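Local coordinates for tailspike protein (Siphovirus 9NA, PDB 3RIQ), which probably recognises and cleaves the lipopolysaccharide O-antigen of Salmonella as an endorhamnosidase, serving as the receptor-binding tailspike of the phage, at residues N354-I359 with S380-I385. Numbering follows the deposited sequence.
Sequences NDITNI and SRLRGI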
loop_
_atom_site.group_PDB
_atom_site.type_symbol
_atom_site.label_atom_id
_atom_site.label_comp_id
_atom_site.label_asym_id
_atom_site.label_seq_id
_atom_site.Cartn_x
_atom_site.Cartn_y
_atom_site.Cartn_z
ATOM N N ASN A 354 -6.958 -11.137 15.995
ATOM C CA ASN A 354 -6.408 -10.786 14.679
ATOM C C ASN A 354 -5.649 -9.477 14.746
ATOM O O ASN A 354 -5.887 -8.641 15.621
ATOM C CB ASN A 354 -7.545 -10.703 13.632
ATOM C CG ASN A 354 -8.234 -12.044 13.427
ATOM O OD1 ASN A 354 -7.572 -13.035 13.135
ATOM N ND2 ASN A 354 -9.550 -12.084 13.619
ATOM N N ASP A 355 -4.750 -9.314 13.780
ATOM C CA ASP A 355 -3.921 -8.123 13.667
ATOM C C ASP A 355 -4.328 -7.345 12.430
ATOM O O ASP A 355 -4.242 -7.865 11.321
ATOM C CB ASP A 355 -2.455 -8.527 13.607
ATOM C CG ASP A 355 -1.946 -8.928 14.956
ATOM O OD1 ASP A 355 -1.719 -8.032 15.784
ATOM O OD2 ASP A 355 -1.779 -10.126 15.212
ATOM N N ILE A 356 -4.790 -6.119 12.657
ATOM C CA ILE A 356 -5.505 -5.321 11.652
ATOM C C ILE A 356 -4.854 -3.967 11.533
ATOM O O ILE A 356 -4.807 -3.228 12.515
ATOM C CB ILE A 356 -6.983 -5.111 12.094
ATOM C CG1 ILE A 356 -7.700 -6.447 12.312
ATOM C CG2 ILE A 356 -7.769 -4.278 11.089
ATOM C CD1 ILE A 356 -9.052 -6.323 12.983
ATOM N N THR A 357 -4.368 -3.637 10.346
ATOM C CA THR A 357 -3.669 -2.369 10.146
ATOM C C THR A 357 -4.053 -1.665 8.874
ATOM O O THR A 357 -4.392 -2.297 7.899
ATOM C CB THR A 357 -2.112 -2.549 10.133
ATOM O OG1 THR A 357 -1.723 -3.508 9.146
ATOM C CG2 THR A 357 -1.588 -3.015 11.490
ATOM N N ASN A 358 -4.017 -0.332 8.919
ATOM C CA ASN A 358 -4.193 0.498 7.709
ATOM C C ASN A 358 -5.522 0.279 7.013
ATOM O O ASN A 358 -5.597 -0.056 5.824
ATOM C CB ASN A 358 -2.977 0.322 6.792
ATOM C CG ASN A 358 -1.716 0.840 7.453
ATOM O OD1 ASN A 358 -1.688 1.996 7.893
ATOM N ND2 ASN A 358 -0.726 -0.011 7.612
ATOM N N ILE A 359 -6.595 0.452 7.776
ATOM C CA ILE A 359 -7.956 0.313 7.276
ATOM C C ILE A 359 -8.533 1.687 7.005
ATOM O O ILE A 359 -8.401 2.561 7.868
ATOM C CB ILE A 359 -8.854 -0.383 8.327
ATOM C CG1 ILE A 359 -8.221 -1.681 8.807
ATOM C CG2 ILE A 359 -10.262 -0.619 7.777
ATOM C CD1 ILE A 359 -8.026 -2.739 7.737
ATOM N N SER A 380 -9.304 -8.042 19.047
ATOM C CA SER A 380 -8.351 -7.801 17.961
ATOM C C SER A 380 -7.498 -6.555 18.241
ATOM O O SER A 380 -7.744 -5.821 19.216
ATOM C CB SER A 380 -9.060 -7.732 16.599
ATOM O OG SER A 380 -9.503 -9.045 16.279
ATOM N N ARG A 381 -6.468 -6.343 17.409
ATOM C CA ARG A 381 -5.546 -5.220 17.640
ATOM C C ARG A 381 -5.562 -4.392 16.356
ATOM O O ARG A 381 -5.190 -4.905 15.288
ATOM C CB ARG A 381 -4.121 -5.742 17.917
ATOM C CG ARG A 381 -4.033 -6.540 19.227
ATOM C CD ARG A 381 -2.810 -7.461 19.305
ATOM N NE ARG A 381 -2.894 -8.567 18.346
ATOM C CZ ARG A 381 -3.504 -9.750 18.539
ATOM N NH1 ARG A 381 -4.121 -10.013 19.688
ATOM N NH2 ARG A 381 -3.479 -10.684 17.562
ATOM N N LEU A 382 -5.989 -3.133 16.454
ATOM C CA LEU A 382 -6.169 -2.270 15.275
ATOM C C LEU A 382 -5.195 -1.118 15.335
ATOM O O LEU A 382 -5.101 -0.450 16.398
ATOM C CB LEU A 382 -7.585 -1.690 15.231
ATOM C CG LEU A 382 -8.750 -2.662 14.988
ATOM C CD1 LEU A 382 -8.986 -3.550 16.190
ATOM C CD2 LEU A 382 -10.012 -1.886 14.664
ATOM N N ARG A 383 -4.484 -0.869 14.228
ATOM C CA ARG A 383 -3.493 0.237 14.190
ATOM C C ARG A 383 -3.621 0.940 12.853
ATOM O O ARG A 383 -3.441 0.300 11.815
ATOM C CB ARG A 383 -2.038 -0.214 14.396
ATOM C CG ARG A 383 -1.732 -1.065 15.621
ATOM C CD ARG A 383 -1.638 -2.488 15.248
ATOM N NE ARG A 383 -1.180 -3.409 16.295
ATOM C CZ ARG A 383 -1.125 -4.734 16.103
ATOM N NH1 ARG A 383 -1.482 -5.255 14.920
ATOM N NH2 ARG A 383 -0.740 -5.535 17.083
ATOM N N GLY A 384 -3.889 2.240 12.870
ATOM C CA GLY A 384 -3.959 2.993 11.640
ATOM C C GLY A 384 -5.321 2.823 11.009
ATOM O O GLY A 384 -5.494 2.019 10.097
ATOM N N ILE A 385 -6.296 3.545 11.540
ATOM C CA ILE A 385 -7.687 3.397 11.145
ATOM C C ILE A 385 -8.197 4.773 10.719
ATOM O O ILE A 385 -8.045 5.750 11.459
ATOM C CB ILE A 385 -8.518 2.873 12.360
ATOM C CG1 ILE A 385 -7.898 1.568 12.929
ATOM C CG2 ILE A 385 -10.022 2.752 11.976
ATOM C CD1 ILE A 385 -7.848 0.352 11.966
#
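Bends in two arginine chains bring Arg381 and Arg383 onto the carboxylate of Asp355. In Arg381 the turn comes at chi3 (-68°), which swings NE back toward the neighbouring strand; in Arg383 it comes at chi2 (100°), away from a staggered value, which sets CD beside Thr357 CG2 (3.8 Å). Arg381 grips side-on, with NE 2.9 Å from Asp355 OD1 in an almost straight bond and NH2 3.0 Å from Asp355 OD2, both nitrogens reaching the oxygens from above the carboxylate plane. Arg383 instead approaches end-on and nearly coplanar with the carboxylate, its NH1 2.9 Å from Asp355 OD1, using the anti lone pair of that oxygen, and its NH2 sharing the same oxygen. Three N-H groups thus converge on OD1, and two guanidinium groups crowd one acid, which would be expected to stabilise its negative charge. Asn353 also holds Arg381, while Arg383 NE hydrogen-bonds to ND1 of His388 in a second subunit, whose Tyr340 packs against Asp355, so the network reaches the trimer interface.

On the other face, Ile356 lies beside Leu382, CB to CG 4.2 Å, and Ile359 beside Ile385, CG1 to CD1 3.8 Å; strands 347-349 and 374-376 line the same interior. Between the faces runs a parallel ladder, including Ile356 N to Arg381 O at 2.9 Å and Arg383 N to Ile356 O. At the Gly384 corner, Ile359 N hydrogen-bonds to Gly384 O. Stacked aliphatic side chains inside, an ion-pair network facing a second subunit and positive-phi Asn358 and Gly384 in register mark consecutive rungs of the right-handed parallel beta-helix of P22-like tailspikes.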